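Local coordinates for exoenzyme S (Pseudomonas aeruginosa, PDB 1HE9), which is a bifunctional type III-secreted toxin that ADP-ribosylates host proteins and, through its GAP domain, activates the GTPase activity of host G proteins, at residues 71-76 with 110-115. Sequence-based numbering, arbitrary orientation.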
loop_
_atom_site.group_PDB
_atom_site.type_symbol
_atom_site.label_atom_id
_atom_site.label_comp_id
_atom_site.label_asym_id
_atom_site.label_seq_id
_atom_site.Cartn_x
_atom_site.Cartn_y
_atom_site.Cartn_z
ATOM N N LEU A 71 2.332 -13.527 -11.087
ATOM C CA LEU A 71 2.817 -12.340 -11.832
ATOM C C LEU A 71 3.834 -12.695 -12.909
ATOM O O LEU A 71 4.007 -12.002 -13.896
ATOM C CB LEU A 71 3.493 -11.344 -10.894
ATOM C CG LEU A 71 2.591 -10.360 -10.183
ATOM C CD1 LEU A 71 3.353 -9.750 -9.013
ATOM C CD2 LEU A 71 2.097 -9.335 -11.189
ATOM N N GLU A 72 4.562 -13.765 -12.674
ATOM C CA GLU A 72 5.578 -14.182 -13.614
ATOM C C GLU A 72 5.066 -15.147 -14.674
ATOM O O GLU A 72 5.757 -15.359 -15.645
ATOM C CB GLU A 72 6.741 -14.864 -12.881
ATOM C CG GLU A 72 7.517 -13.979 -11.949
ATOM C CD GLU A 72 8.453 -13.017 -12.646
ATOM O OE1 GLU A 72 8.683 -13.095 -13.868
ATOM O OE2 GLU A 72 8.994 -12.162 -11.941
ATOM N N ARG A 73 3.896 -15.756 -14.475
ATOM C CA ARG A 73 3.338 -16.725 -15.423
ATOM C C ARG A 73 3.184 -16.113 -16.804
ATOM O O ARG A 73 2.668 -15.022 -16.933
ATOM C CB ARG A 73 1.984 -17.200 -14.941
ATOM C CG ARG A 73 1.335 -18.139 -15.906
ATOM C CD ARG A 73 0.285 -18.912 -15.217
ATOM N NE ARG A 73 0.717 -19.529 -13.970
ATOM C CZ ARG A 73 -0.157 -20.053 -13.131
ATOM N NH1 ARG A 73 -1.434 -19.988 -13.489
ATOM N NH2 ARG A 73 0.224 -20.584 -11.968
ATOM N N SER A 74 3.648 -16.783 -17.849
ATOM C CA SER A 74 3.553 -16.183 -19.182
ATOM C C SER A 74 2.170 -16.422 -19.733
ATOM O O SER A 74 1.616 -17.522 -19.647
ATOM C CB SER A 74 4.594 -16.797 -20.120
ATOM O OG SER A 74 4.425 -18.195 -20.009
ATOM N N ILE A 75 1.629 -15.334 -20.268
ATOM C CA ILE A 75 0.311 -15.233 -20.890
ATOM C C ILE A 75 0.672 -14.954 -22.348
ATOM O O ILE A 75 1.087 -13.825 -22.713
ATOM C CB ILE A 75 -0.478 -14.004 -20.310
ATOM C CG1 ILE A 75 -0.610 -14.141 -18.765
ATOM C CG2 ILE A 75 -1.791 -13.814 -21.075
ATOM C CD1 ILE A 75 -1.088 -15.516 -18.269
ATOM N N GLY A 76 0.546 -16.001 -23.167
ATOM C CA GLY A 76 0.915 -15.904 -24.572
ATOM C C GLY A 76 2.390 -15.538 -24.727
ATOM O O GLY A 76 2.762 -14.614 -25.470
ATOM N N HIS A 110 -8.006 -17.265 -17.692
ATOM C CA HIS A 110 -9.096 -17.874 -16.935
ATOM C C HIS A 110 -8.474 -18.700 -15.801
ATOM O O HIS A 110 -8.954 -18.707 -14.680
ATOM C CB HIS A 110 -9.971 -18.830 -17.808
ATOM C CG HIS A 110 -10.780 -18.169 -18.922
ATOM N ND1 HIS A 110 -11.471 -18.903 -19.839
ATOM C CD2 HIS A 110 -10.973 -16.862 -19.225
ATOM C CE1 HIS A 110 -12.079 -18.071 -20.695
ATOM N NE2 HIS A 110 -11.790 -16.844 -20.341
ATOM N N GLN A 111 -7.416 -19.440 -16.109
ATOM C CA GLN A 111 -6.756 -20.299 -15.110
ATOM C C GLN A 111 -6.195 -19.405 -13.967
ATOM O O GLN A 111 -6.290 -19.723 -12.801
ATOM C CB GLN A 111 -5.635 -21.096 -15.817
ATOM C CG GLN A 111 -4.780 -22.001 -14.895
ATOM C CD GLN A 111 -5.690 -22.843 -14.050
ATOM O OE1 GLN A 111 -6.804 -23.122 -14.488
ATOM N NE2 GLN A 111 -5.261 -23.232 -12.836
ATOM N N VAL A 112 -5.627 -18.262 -14.314
ATOM C CA VAL A 112 -5.103 -17.355 -13.305
ATOM C C VAL A 112 -6.187 -16.964 -12.312
ATOM O O VAL A 112 -5.985 -17.080 -11.101
ATOM C CB VAL A 112 -4.531 -16.093 -13.947
ATOM C CG1 VAL A 112 -4.379 -15.000 -12.893
ATOM C CG2 VAL A 112 -3.210 -16.433 -14.622
HETATM N N MSE A 113 -7.349 -16.578 -12.834
HETATM C CA MSE A 113 -8.453 -16.145 -12.006
HETATM C C MSE A 113 -8.949 -17.209 -11.076
HETATM O O MSE A 113 -9.360 -16.886 -9.959
HETATM C CB MSE A 113 -9.574 -15.579 -12.870
HETATM C CG MSE A 113 -9.139 -14.320 -13.603
HETATM SE SE MSE A 113 -8.213 -12.934 -12.497
HETATM C CE MSE A 113 -9.693 -12.232 -11.424
ATOM N N SER A 114 -8.924 -18.474 -11.482
ATOM C CA SER A 114 -9.362 -19.506 -10.520
ATOM C C SER A 114 -8.318 -19.735 -9.396
ATOM O O SER A 114 -8.655 -20.047 -8.258
ATOM C CB SER A 114 -9.692 -20.807 -11.225
ATOM O OG SER A 114 -8.628 -21.138 -12.063
ATOM N N GLU A 115 -7.043 -19.591 -9.719
ATOM C CA GLU A 115 -6.015 -19.664 -8.692
ATOM C C GLU A 115 -6.171 -18.370 -7.818
ATOM O O GLU A 115 -6.062 -18.429 -6.582
ATOM C CB GLU A 115 -4.653 -19.724 -9.369
ATOM C CG GLU A 115 -4.280 -21.150 -9.866
ATOM C CD GLU A 115 -2.960 -21.181 -10.624
ATOM O OE1 GLU A 115 -1.890 -20.952 -10.025
ATOM O OE2 GLU A 115 -2.978 -21.418 -11.847
#
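R73 reaches across to E115 in an end-on, bidentate salt bridge that ties the exit of helix 61-72 to the long helix 101-130 in the mainly helical GTPase-activating domain. Beneath this tight polar grip lies the buried, apolar part of the contact, where V112 and I75 touch only lightly: I75 CD1 approaches V112 CG2 at 4.3 Å, while I75 also rests on I105 and L109, and V112 on L47 of helix 43-57. The outer layer is polar and more open, with Q111 exposed and both R73 and E115 partly so. R73, the first residue beyond its helix, carries CG anti to the backbone N (chi1 177°), and its otherwise extended chain bends at chi3, bringing the guanidinium edge to the carboxylate. The guanidinium and carboxylate planes are turned 38° apart, and the two bonds differ in approach. NH2 of R73 meets the syn lone pair of E115 OE1 at 2.9 Å, whereas R73 NH1 comes to E115 OE2 from above the carboxylate plane at 2.7 Å. These paired bonds should restrict rotation of the carboxylate. A third donor comes from one helical turn back: Q111 NE2 reaches E115 OE2 at 3.1 Å, on the face of the carboxylate opposite R73 NH1.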